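Local coordinates for glycosyl hydrolases family 2, sugar binding domain protein (PDB 6D1P) that is a gut-bacterial beta-glucuronidase of glycoside hydrolase family 2, probably hydrolysing O-glycosidic bonds to glucuronic acid in its substrates, at residues 517-522 with 548-553; 521-526 with 534-539; 553-558 with 642-647. All blocks are in the same frame, centred on the assembly; numbering follows the deposited sequence.

Contact 1: residues 517-522 with 548-553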
loop_
_atom_site.group_PDB
_atom_site.type_symbol
_atom_site.label_atom_id
_atom_site.label_comp_id
_atom_site.label_asym_id
_atom_site.label_seq_id
_atom_site.Cartn_x
_atom_site.Cartn_y
_atom_site.Cartn_z
ATOM N N SER A 517 8.910 -2.380 -29.123
ATOM C CA SER A 517 9.729 -3.555 -29.359
ATOM C C SER A 517 10.227 -4.085 -28.020
ATOM O O SER A 517 10.753 -3.335 -27.198
ATOM C CB SER A 517 10.902 -3.260 -30.312
ATOM O OG SER A 517 11.747 -2.241 -29.826
ATOM N N HIS A 518 10.032 -5.372 -27.821
ATOM C CA HIS A 518 10.521 -6.129 -26.678
ATOM C C HIS A 518 12.017 -6.307 -26.876
ATOM O O HIS A 518 12.443 -7.092 -27.728
ATOM C CB HIS A 518 9.793 -7.468 -26.642
ATOM C CG HIS A 518 9.907 -8.223 -25.358
ATOM N ND1 HIS A 518 9.943 -7.608 -24.125
ATOM C CD2 HIS A 518 9.895 -9.557 -25.114
ATOM C CE1 HIS A 518 9.990 -8.532 -23.180
ATOM N NE2 HIS A 518 9.962 -9.722 -23.755
ATOM N N ALA A 519 12.819 -5.539 -26.136
ATOM C CA ALA A 519 14.267 -5.656 -26.238
ATOM C C ALA A 519 14.696 -7.119 -26.199
ATOM O O ALA A 519 14.242 -7.901 -25.346
ATOM C CB ALA A 519 14.940 -4.873 -25.112
ATOM N N GLY A 520 15.516 -7.498 -27.182
ATOM C CA GLY A 520 16.061 -8.839 -27.298
ATOM C C GLY A 520 15.189 -9.850 -28.011
ATOM O O GLY A 520 15.592 -11.013 -28.122
ATOM N N ARG A 521 14.001 -9.466 -28.474
ATOM C CA ARG A 521 13.192 -10.336 -29.325
ATOM C C ARG A 521 13.451 -9.985 -30.795
ATOM O O ARG A 521 13.469 -8.804 -31.150
ATOM C CB ARG A 521 11.708 -10.196 -28.982
ATOM C CG ARG A 521 10.779 -10.925 -29.930
ATOM C CD ARG A 521 9.333 -10.641 -29.563
ATOM N NE ARG A 521 8.943 -11.373 -28.360
ATOM C CZ ARG A 521 7.859 -11.091 -27.635
ATOM N NH1 ARG A 521 7.062 -10.083 -27.986
ATOM N NH2 ARG A 521 7.574 -11.806 -26.546
ATOM N N HIS A 522 13.661 -11.008 -31.637
ATOM C CA HIS A 522 13.913 -10.814 -33.065
ATOM C C HIS A 522 13.096 -11.824 -33.867
ATOM O O HIS A 522 12.380 -12.665 -33.312
ATOM C CB HIS A 522 15.410 -10.929 -33.391
ATOM C CG HIS A 522 16.272 -10.120 -32.483
ATOM N ND1 HIS A 522 16.562 -8.794 -32.720
ATOM C CD2 HIS A 522 16.857 -10.430 -31.299
ATOM C CE1 HIS A 522 17.314 -8.330 -31.736
ATOM N NE2 HIS A 522 17.512 -9.304 -30.864
ATOM N N TRP A 548 5.942 -7.613 -31.985
ATOM C CA TRP A 548 6.662 -6.688 -31.111
ATOM C C TRP A 548 8.176 -6.956 -31.081
ATOM O O TRP A 548 8.869 -6.552 -30.135
ATOM C CB TRP A 548 6.064 -6.693 -29.690
ATOM C CG TRP A 548 4.670 -6.028 -29.612
ATOM C CD1 TRP A 548 3.667 -6.098 -30.546
ATOM C CD2 TRP A 548 4.176 -5.174 -28.569
ATOM N NE1 TRP A 548 2.581 -5.351 -30.144
ATOM C CE2 TRP A 548 2.869 -4.770 -28.939
ATOM C CE3 TRP A 548 4.706 -4.724 -27.353
ATOM C CZ2 TRP A 548 2.086 -3.944 -28.132
ATOM C CZ3 TRP A 548 3.941 -3.894 -26.560
ATOM C CH2 TRP A 548 2.634 -3.514 -26.949
ATOM N N SER A 549 8.712 -7.594 -32.119
ATOM C CA SER A 549 10.145 -7.840 -32.225
ATOM C C SER A 549 10.909 -6.554 -32.562
ATOM O O SER A 549 10.362 -5.581 -33.090
ATOM C CB SER A 549 10.423 -8.871 -33.309
ATOM O OG SER A 549 10.175 -8.262 -34.573
ATOM N N GLU A 550 12.200 -6.564 -32.240
ATOM C CA GLU A 550 13.072 -5.503 -32.727
ATOM C C GLU A 550 13.201 -5.553 -34.237
ATOM O O GLU A 550 13.379 -4.510 -34.874
ATOM C CB GLU A 550 14.449 -5.596 -32.068
ATOM C CG GLU A 550 14.406 -5.329 -30.548
ATOM C CD GLU A 550 15.768 -4.969 -29.955
ATOM O OE1 GLU A 550 16.372 -3.932 -30.348
ATOM O OE2 GLU A 550 16.233 -5.743 -29.079
ATOM N N SER A 551 13.095 -6.750 -34.819
ATOM C CA SER A 551 13.242 -6.905 -36.260
ATOM C C SER A 551 12.216 -6.072 -37.001
ATOM O O SER A 551 12.538 -5.411 -38.004
ATOM C CB SER A 551 13.102 -8.373 -36.640
ATOM O OG SER A 551 14.095 -9.138 -35.988
ATOM N N TYR A 552 10.973 -6.079 -36.510
ATOM C CA TYR A 552 9.951 -5.297 -37.168
ATOM C C TYR A 552 10.223 -3.810 -36.999
ATOM O O TYR A 552 10.245 -3.055 -37.981
ATOM C CB TYR A 552 8.564 -5.660 -36.649
ATOM C CG TYR A 552 7.539 -4.750 -37.256
ATOM C CD1 TYR A 552 7.154 -4.891 -38.594
ATOM C CD2 TYR A 552 7.003 -3.697 -36.525
ATOM C CE1 TYR A 552 6.219 -4.018 -39.171
ATOM C CE2 TYR A 552 6.076 -2.825 -37.094
ATOM C CZ TYR A 552 5.683 -2.994 -38.413
ATOM O OH TYR A 552 4.770 -2.119 -38.957
ATOM N N ILE A 553 10.470 -3.369 -35.766
ATOM C CA ILE A 553 10.512 -1.929 -35.551
ATOM C C ILE A 553 11.722 -1.309 -36.235
ATOM O O ILE A 553 11.694 -0.131 -36.603
ATOM C CB ILE A 553 10.473 -1.588 -34.052
ATOM C CG1 ILE A 553 9.805 -0.221 -33.858
ATOM C CG2 ILE A 553 11.872 -1.585 -33.444
ATOM C CD1 ILE A 553 8.325 -0.213 -34.196
HETATM O O HOH W 1 14.483 -1.847 -31.052
#
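Glu550 reaches from the first turn of helix 550-564 across to the loop 517-522, its CG anti to its own carbonyl carbon and the chain extended beyond. The carboxylate thereby arrives at a tight turn, where OE2 takes the N-H of Gly520 on its anti lone pair, 2.7 Å away and almost perfectly straight at 177°. The other oxygen, OE1, accepts a hydrogen bond from a water that also donates to Ser517 OG, so both arms of the acid serve the loop. Alongside Glu550, pointing the same way, lies the His522 ring, its plane 29° from that of the carboxylate; its ND1 is hydrogen-bonded to Tyr626. The turn is a type II beta turn from His518 to Arg521, with Gly520 at the position of positive phi, and it packs against a helix start capped by Ser549, whose OG accepts from Tyr552 N at 3.0 Å. Two backbone hydrogen bonds join the same segments: His518 N meets Trp548 O at 2.8 Å, nearly along the C=O axis, while Glu550 N donates to Arg521 O, also at 2.8 Å. Arg521 bends at chi3 (-75°), setting one guanidinium face over His518 CD2 and its edge against Trp548 CB; NH2 continues to Ala777 O. Ser517 turns CB and OG onto Ile553 CG2, and Ser551 OG comes to 3.4 Å from His522 CB, at the edge of the imidazole, while bonding to Tyr626.

Contact 2: residues 521-526 with 534-539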
loop_
_atom_site.group_PDB
_atom_site.type_symbol
_atom_site.label_atom_id
_atom_site.label_comp_id
_atom_site.label_asym_id
_atom_site.label_seq_id
_atom_site.Cartn_x
_atom_site.Cartn_y
_atom_site.Cartn_z
ATOM N N ARG A 521 14.001 -9.466 -28.474
ATOM C CA ARG A 521 13.192 -10.336 -29.325
ATOM C C ARG A 521 13.451 -9.985 -30.795
ATOM O O ARG A 521 13.469 -8.804 -31.150
ATOM C CB ARG A 521 11.708 -10.196 -28.982
ATOM C CG ARG A 521 10.779 -10.925 -29.930
ATOM C CD ARG A 521 9.333 -10.641 -29.563
ATOM N NE ARG A 521 8.943 -11.373 -28.360
ATOM C CZ ARG A 521 7.859 -11.091 -27.635
ATOM N NH1 ARG A 521 7.062 -10.083 -27.986
ATOM N NH2 ARG A 521 7.574 -11.806 -26.546
ATOM N N HIS A 522 13.661 -11.008 -31.637
ATOM C CA HIS A 522 13.913 -10.814 -33.065
ATOM C C HIS A 522 13.096 -11.824 -33.867
ATOM O O HIS A 522 12.380 -12.665 -33.312
ATOM C CB HIS A 522 15.410 -10.929 -33.391
ATOM C CG HIS A 522 16.272 -10.120 -32.483
ATOM N ND1 HIS A 522 16.562 -8.794 -32.720
ATOM C CD2 HIS A 522 16.857 -10.430 -31.299
ATOM C CE1 HIS A 522 17.314 -8.330 -31.736
ATOM N NE2 HIS A 522 17.512 -9.304 -30.864
ATOM N N MET A 523 13.218 -11.743 -35.192
ATOM C CA MET A 523 12.429 -12.593 -36.076
ATOM C C MET A 523 13.076 -12.635 -37.458
ATOM O O MET A 523 13.398 -11.583 -38.025
ATOM C CB MET A 523 10.987 -12.073 -36.157
ATOM C CG MET A 523 10.117 -12.766 -37.184
ATOM S SD MET A 523 10.074 -14.552 -36.998
ATOM C CE MET A 523 9.588 -14.743 -35.280
ATOM N N GLU A 524 13.280 -13.847 -37.986
ATOM C CA GLU A 524 13.846 -14.004 -39.324
ATOM C C GLU A 524 12.865 -13.503 -40.377
ATOM O O GLU A 524 11.653 -13.729 -40.271
ATOM C CB GLU A 524 14.182 -15.471 -39.608
ATOM C CG GLU A 524 15.332 -16.059 -38.794
ATOM C CD GLU A 524 16.703 -15.551 -39.221
ATOM O OE1 GLU A 524 16.819 -14.862 -40.267
ATOM O OE2 GLU A 524 17.676 -15.833 -38.487
ATOM N N VAL A 525 13.399 -12.824 -41.400
ATOM C CA VAL A 525 12.579 -12.396 -42.528
ATOM C C VAL A 525 12.142 -13.617 -43.329
ATOM O O VAL A 525 12.866 -14.616 -43.426
ATOM C CB VAL A 525 13.338 -11.389 -43.414
ATOM C CG1 VAL A 525 14.600 -12.015 -43.994
ATOM C CG2 VAL A 525 12.433 -10.881 -44.529
ATOM N N ASN A 526 10.941 -13.537 -43.904
ATOM C CA ASN A 526 10.317 -14.653 -44.611
ATOM C C ASN A 526 9.470 -14.091 -45.750
ATOM O O ASN A 526 8.579 -13.274 -45.505
ATOM C CB ASN A 526 9.466 -15.468 -43.637
ATOM C CG ASN A 526 8.854 -16.686 -44.278
ATOM O OD1 ASN A 526 9.226 -17.064 -45.392
ATOM N ND2 ASN A 526 7.913 -17.316 -43.578
ATOM N N ILE A 534 4.856 -7.981 -49.119
ATOM C CA ILE A 534 6.246 -8.149 -49.534
ATOM C C ILE A 534 6.920 -9.260 -48.733
ATOM O O ILE A 534 7.477 -10.206 -49.301
ATOM C CB ILE A 534 7.006 -6.819 -49.417
ATOM C CG1 ILE A 534 6.362 -5.773 -50.336
ATOM C CG2 ILE A 534 8.489 -7.025 -49.759
ATOM C CD1 ILE A 534 7.199 -4.527 -50.553
ATOM N N ASP A 535 6.888 -9.160 -47.404
ATOM C CA ASP A 535 7.384 -10.214 -46.526
ATOM C C ASP A 535 6.592 -10.161 -45.222
ATOM O O ASP A 535 5.651 -9.376 -45.084
ATOM C CB ASP A 535 8.895 -10.088 -46.294
ATOM C CG ASP A 535 9.305 -8.735 -45.763
ATOM O OD1 ASP A 535 10.399 -8.258 -46.108
ATOM O OD2 ASP A 535 8.543 -8.136 -44.993
ATOM N N ASN A 536 6.979 -11.010 -44.260
ATOM C CA ASN A 536 6.259 -11.116 -42.989
ATOM C C ASN A 536 6.318 -9.838 -42.164
ATOM O O ASN A 536 5.575 -9.722 -41.184
ATOM C CB ASN A 536 6.803 -12.288 -42.159
ATOM C CG ASN A 536 8.302 -12.164 -41.865
ATOM O OD1 ASN A 536 9.083 -11.756 -42.719
ATOM N ND2 ASN A 536 8.698 -12.513 -40.649
ATOM N N PHE A 537 7.174 -8.892 -42.529
ATOM C CA PHE A 537 7.249 -7.597 -41.870
ATOM C C PHE A 537 6.424 -6.533 -42.564
ATOM O O PHE A 537 6.231 -5.457 -41.998
ATOM C CB PHE A 537 8.703 -7.126 -41.788
ATOM C CG PHE A 537 9.572 -8.019 -40.946
ATOM C CD1 PHE A 537 9.187 -8.360 -39.649
ATOM C CD2 PHE A 537 10.750 -8.543 -41.454
ATOM C CE1 PHE A 537 9.971 -9.201 -38.861
ATOM C CE2 PHE A 537 11.546 -9.371 -40.672
ATOM C CZ PHE A 537 11.149 -9.706 -39.370
ATOM N N ASP A 538 5.937 -6.805 -43.764
ATOM C CA ASP A 538 5.069 -5.876 -44.476
ATOM C C ASP A 538 3.637 -6.146 -44.037
ATOM O O ASP A 538 2.914 -6.940 -44.644
ATOM C CB ASP A 538 5.238 -6.047 -45.976
ATOM C CG ASP A 538 4.513 -4.996 -46.755
ATOM O OD1 ASP A 538 4.184 -3.937 -46.173
ATOM O OD2 ASP A 538 4.268 -5.240 -47.953
ATOM N N ILE A 539 3.215 -5.493 -42.954
ATOM C CA ILE A 539 1.912 -5.764 -42.361
ATOM C C ILE A 539 1.228 -4.462 -41.966
ATOM O O ILE A 539 1.824 -3.380 -41.960
ATOM C CB ILE A 539 2.007 -6.699 -41.144
ATOM C CG1 ILE A 539 2.871 -6.060 -40.049
ATOM C CG2 ILE A 539 2.529 -8.053 -41.561
ATOM C CD1 ILE A 539 2.894 -6.837 -38.722
#
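A type I beta turn from Asp535 to Asp538, reinforced by an Asx turn in which Asp535 OD2 accepts from Phe537 N, presents Asn536 to the extended strip 521-526 in the loop that follows strand 510-511. Asn536 has its CG in the crowded position between backbone N and carbonyl carbon (chi1 58°), and with CB pointing toward 521-526 this delivers the amide to the Glu524 and Asn526 backbone. There both ends bond: OD1 accepts from Asn526 N at 2.8 Å, with the donor above the carbonyl plane, and ND2 donates to Glu524 O at 3.2 Å. Its own backbone N closes the set, giving a bond of 3.0 Å to Asn526 O, nearly along that C=O axis. An alanine here would remove the amide partner of Glu524 O and Asn526 N and would probably loosen the strip, leaving mainly the backbone bond. ND2 of Asn536 sits over one face of the Phe537 ring, toward its rim; the ring tip meets Met523, with CZ 3.2 Å from Met523 O, at the ring edge, and 3.9 Å from Met523 CG. Val525 packs CB against Phe537 CE2 at 3.8 Å and has CG2 3.7 Å from Asp535 OD1, itself salt-bridged to Lys527. Behind this pair runs helix 550-564, where Phe537 rests on Ser551 and Arg555 and Val525 also touches Arg555; Glu524 reaches Arg633 on strand 632-634.

Contact 3: residues 553-558 with 642-647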
loop_
_atom_site.group_PDB
_atom_site.type_symbol
_atom_site.label_atom_id
_atom_site.label_comp_id
_atom_site.label_asym_id
_atom_site.label_seq_id
_atom_site.Cartn_x
_atom_site.Cartn_y
_atom_site.Cartn_z
ATOM N N ILE A 553 10.470 -3.369 -35.766
ATOM C CA ILE A 553 10.512 -1.929 -35.551
ATOM C C ILE A 553 11.722 -1.309 -36.235
ATOM O O ILE A 553 11.694 -0.131 -36.603
ATOM C CB ILE A 553 10.473 -1.588 -34.052
ATOM C CG1 ILE A 553 9.805 -0.221 -33.858
ATOM C CG2 ILE A 553 11.872 -1.585 -33.444
ATOM C CD1 ILE A 553 8.325 -0.213 -34.196
ATOM N N ILE A 554 12.795 -2.078 -36.415
ATOM C CA ILE A 554 13.988 -1.549 -37.069
ATOM C C ILE A 554 13.675 -1.175 -38.515
ATOM O O ILE A 554 14.029 -0.090 -38.992
ATOM C CB ILE A 554 15.123 -2.585 -36.957
ATOM C CG1 ILE A 554 15.830 -2.407 -35.605
ATOM C CG2 ILE A 554 16.085 -2.504 -38.137
ATOM C CD1 ILE A 554 16.544 -3.629 -35.133
ATOM N N ARG A 555 12.955 -2.054 -39.210
ATOM C CA ARG A 555 12.486 -1.767 -40.551
ATOM C C ARG A 555 11.542 -0.574 -40.569
ATOM O O ARG A 555 11.587 0.243 -41.497
ATOM C CB ARG A 555 11.801 -3.004 -41.117
ATOM C CG ARG A 555 12.773 -4.134 -41.449
ATOM C CD ARG A 555 12.023 -5.409 -41.735
ATOM N NE ARG A 555 12.869 -6.413 -42.363
ATOM C CZ ARG A 555 13.819 -7.099 -41.730
ATOM N NH1 ARG A 555 14.061 -6.884 -40.438
ATOM N NH2 ARG A 555 14.530 -8.003 -42.388
ATOM N N LEU A 556 10.673 -0.457 -39.555
ATOM C CA LEU A 556 9.725 0.656 -39.529
ATOM C C LEU A 556 10.449 1.974 -39.343
ATOM O O LEU A 556 10.132 2.960 -40.022
ATOM C CB LEU A 556 8.675 0.460 -38.425
ATOM C CG LEU A 556 7.540 1.499 -38.253
ATOM C CD1 LEU A 556 6.341 0.867 -37.538
ATOM C CD2 LEU A 556 7.978 2.758 -37.485
ATOM N N PHE A 557 11.420 2.016 -38.421
ATOM C CA PHE A 557 12.206 3.230 -38.241
ATOM C C PHE A 557 13.002 3.544 -39.505
ATOM O O PHE A 557 13.058 4.695 -39.955
ATOM C CB PHE A 557 13.165 3.080 -37.057
ATOM C CG PHE A 557 12.500 3.026 -35.704
ATOM C CD1 PHE A 557 11.484 3.903 -35.368
ATOM C CD2 PHE A 557 12.936 2.103 -34.751
ATOM C CE1 PHE A 557 10.888 3.861 -34.102
ATOM C CE2 PHE A 557 12.365 2.044 -33.492
ATOM C CZ PHE A 557 11.332 2.920 -33.158
ATOM N N ASP A 558 13.640 2.518 -40.074
ATOM C CA ASP A 558 14.437 2.656 -41.290
ATOM C C ASP A 558 13.616 3.312 -42.397
ATOM O O ASP A 558 13.974 4.375 -42.914
ATOM C CB ASP A 558 14.931 1.262 -41.706
ATOM C CG ASP A 558 16.005 1.297 -42.782
ATOM O OD1 ASP A 558 16.578 0.226 -43.045
ATOM O OD2 ASP A 558 16.287 2.363 -43.361
ATOM N N GLU A 642 20.021 -13.152 -44.318
ATOM C CA GLU A 642 20.202 -11.714 -44.416
ATOM C C GLU A 642 20.890 -11.150 -43.178
ATOM O O GLU A 642 20.612 -11.564 -42.045
ATOM C CB GLU A 642 18.844 -11.043 -44.616
ATOM C CG GLU A 642 18.839 -9.531 -44.556
ATOM C CD GLU A 642 17.493 -9.009 -44.072
ATOM O OE1 GLU A 642 17.205 -9.137 -42.845
ATOM O OE2 GLU A 642 16.716 -8.515 -44.923
ATOM N N ILE A 643 21.803 -10.203 -43.413
ATOM C CA ILE A 643 22.491 -9.442 -42.376
ATOM C C ILE A 643 22.368 -7.970 -42.742
ATOM O O ILE A 643 22.733 -7.572 -43.853
ATOM C CB ILE A 643 23.978 -9.844 -42.246
ATOM C CG1 ILE A 643 24.137 -11.242 -41.676
ATOM C CG2 ILE A 643 24.757 -8.864 -41.377
ATOM C CD1 ILE A 643 24.137 -12.330 -42.719
ATOM N N LEU A 644 21.846 -7.163 -41.823
ATOM C CA LEU A 644 21.729 -5.726 -42.036
ATOM C C LEU A 644 22.756 -4.997 -41.183
ATOM O O LEU A 644 23.068 -5.414 -40.069
ATOM C CB LEU A 644 20.326 -5.215 -41.686
ATOM C CG LEU A 644 19.131 -6.027 -42.188
ATOM C CD1 LEU A 644 17.807 -5.596 -41.488
ATOM C CD2 LEU A 644 19.013 -5.958 -43.703
ATOM N N VAL A 645 23.270 -3.894 -41.694
ATOM C CA VAL A 645 24.232 -3.099 -40.948
ATOM C C VAL A 645 23.755 -1.663 -40.937
ATOM O O VAL A 645 23.314 -1.137 -41.966
ATOM C CB VAL A 645 25.647 -3.196 -41.546
ATOM C CG1 VAL A 645 26.577 -2.293 -40.782
ATOM C CG2 VAL A 645 26.146 -4.632 -41.488
ATOM N N TYR A 646 23.840 -1.023 -39.785
ATOM C CA TYR A 646 23.409 0.361 -39.669
ATOM C C TYR A 646 24.657 1.199 -39.422
ATOM O O TYR A 646 25.232 1.188 -38.330
ATOM C CB TYR A 646 22.308 0.514 -38.605
ATOM C CG TYR A 646 21.013 -0.029 -39.179
ATOM C CD1 TYR A 646 20.154 0.796 -39.925
ATOM C CD2 TYR A 646 20.697 -1.386 -39.078
ATOM C CE1 TYR A 646 18.993 0.291 -40.504
ATOM C CE2 TYR A 646 19.546 -1.899 -39.659
ATOM C CZ TYR A 646 18.704 -1.050 -40.381
ATOM O OH TYR A 646 17.570 -1.557 -40.957
ATOM N N SER A 647 25.084 1.903 -40.469
ATOM C CA SER A 647 26.256 2.753 -40.409
ATOM C C SER A 647 25.985 4.029 -41.193
ATOM O O SER A 647 25.226 4.023 -42.165
ATOM C CB SER A 647 27.485 2.009 -40.969
ATOM O OG SER A 647 28.558 2.902 -41.218
HETATM O O HOH W 2 14.327 -7.139 -45.209
#
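Tyr646 and Arg555 carry most of this interface, where helix 550-564 of the TIM-barrel region packs on strand 641-647 of the DUF4982 region, the middle strand of a three-stranded antiparallel sheet. The short axes pass 11.9 Å apart at 47°, so long side chains do the bridging. Tyr646 points at the helix and donates a hydrogen bond from OH to Asp558 OD1 at 2.9 Å, meeting that oxygen from above the carboxylate plane; ring and carboxylate are turned 75° apart. Asp558 is held on several sides, OD1 also taking Ala673 N and OD2 the hydroxyl of Tyr616, a network that would probably favour its charged form. The methyl Ile554 CG2 lies 3.3 Å from Tyr646 OH and 3.7 Å from CZ of the same ring. Arg555, the residue after Ile554, runs extended from CG to NE and meets Glu642 tip to tip. Its NH1 turns back to Ser551 O, and Leu644 CD1 covers one guanidinium face. The salt bridge, Arg555 NH2 to Glu642 OE1 at 2.9 Å, is bent and weak as a hydrogen bond (124°), but a water accepts from NH2 and donates to Glu642 OE2 at 2.8 Å.

In the fold
From the N terminus, the chain leaves strand 510-511 of the barrel and runs through 517-522 directly into 521-526, so contacts 1 and 2 start from one continuous piece. Contact 2 closes the shorter loop, returning at 534-539; contact 1 closes the longer one around it when the chain, past helix 542-545, enters helix 550-564. The two touch through Ser551 OG and Met523 N, a probable hydrogen bond. Contact 3 follows in series: the same helix, sharing Ile553, meets strand 641-647 some 84 residues later. Arg555 belongs to contact 3 but also packs against contact 2. Together they tie the barrel's late loop and helix to the following beta domain.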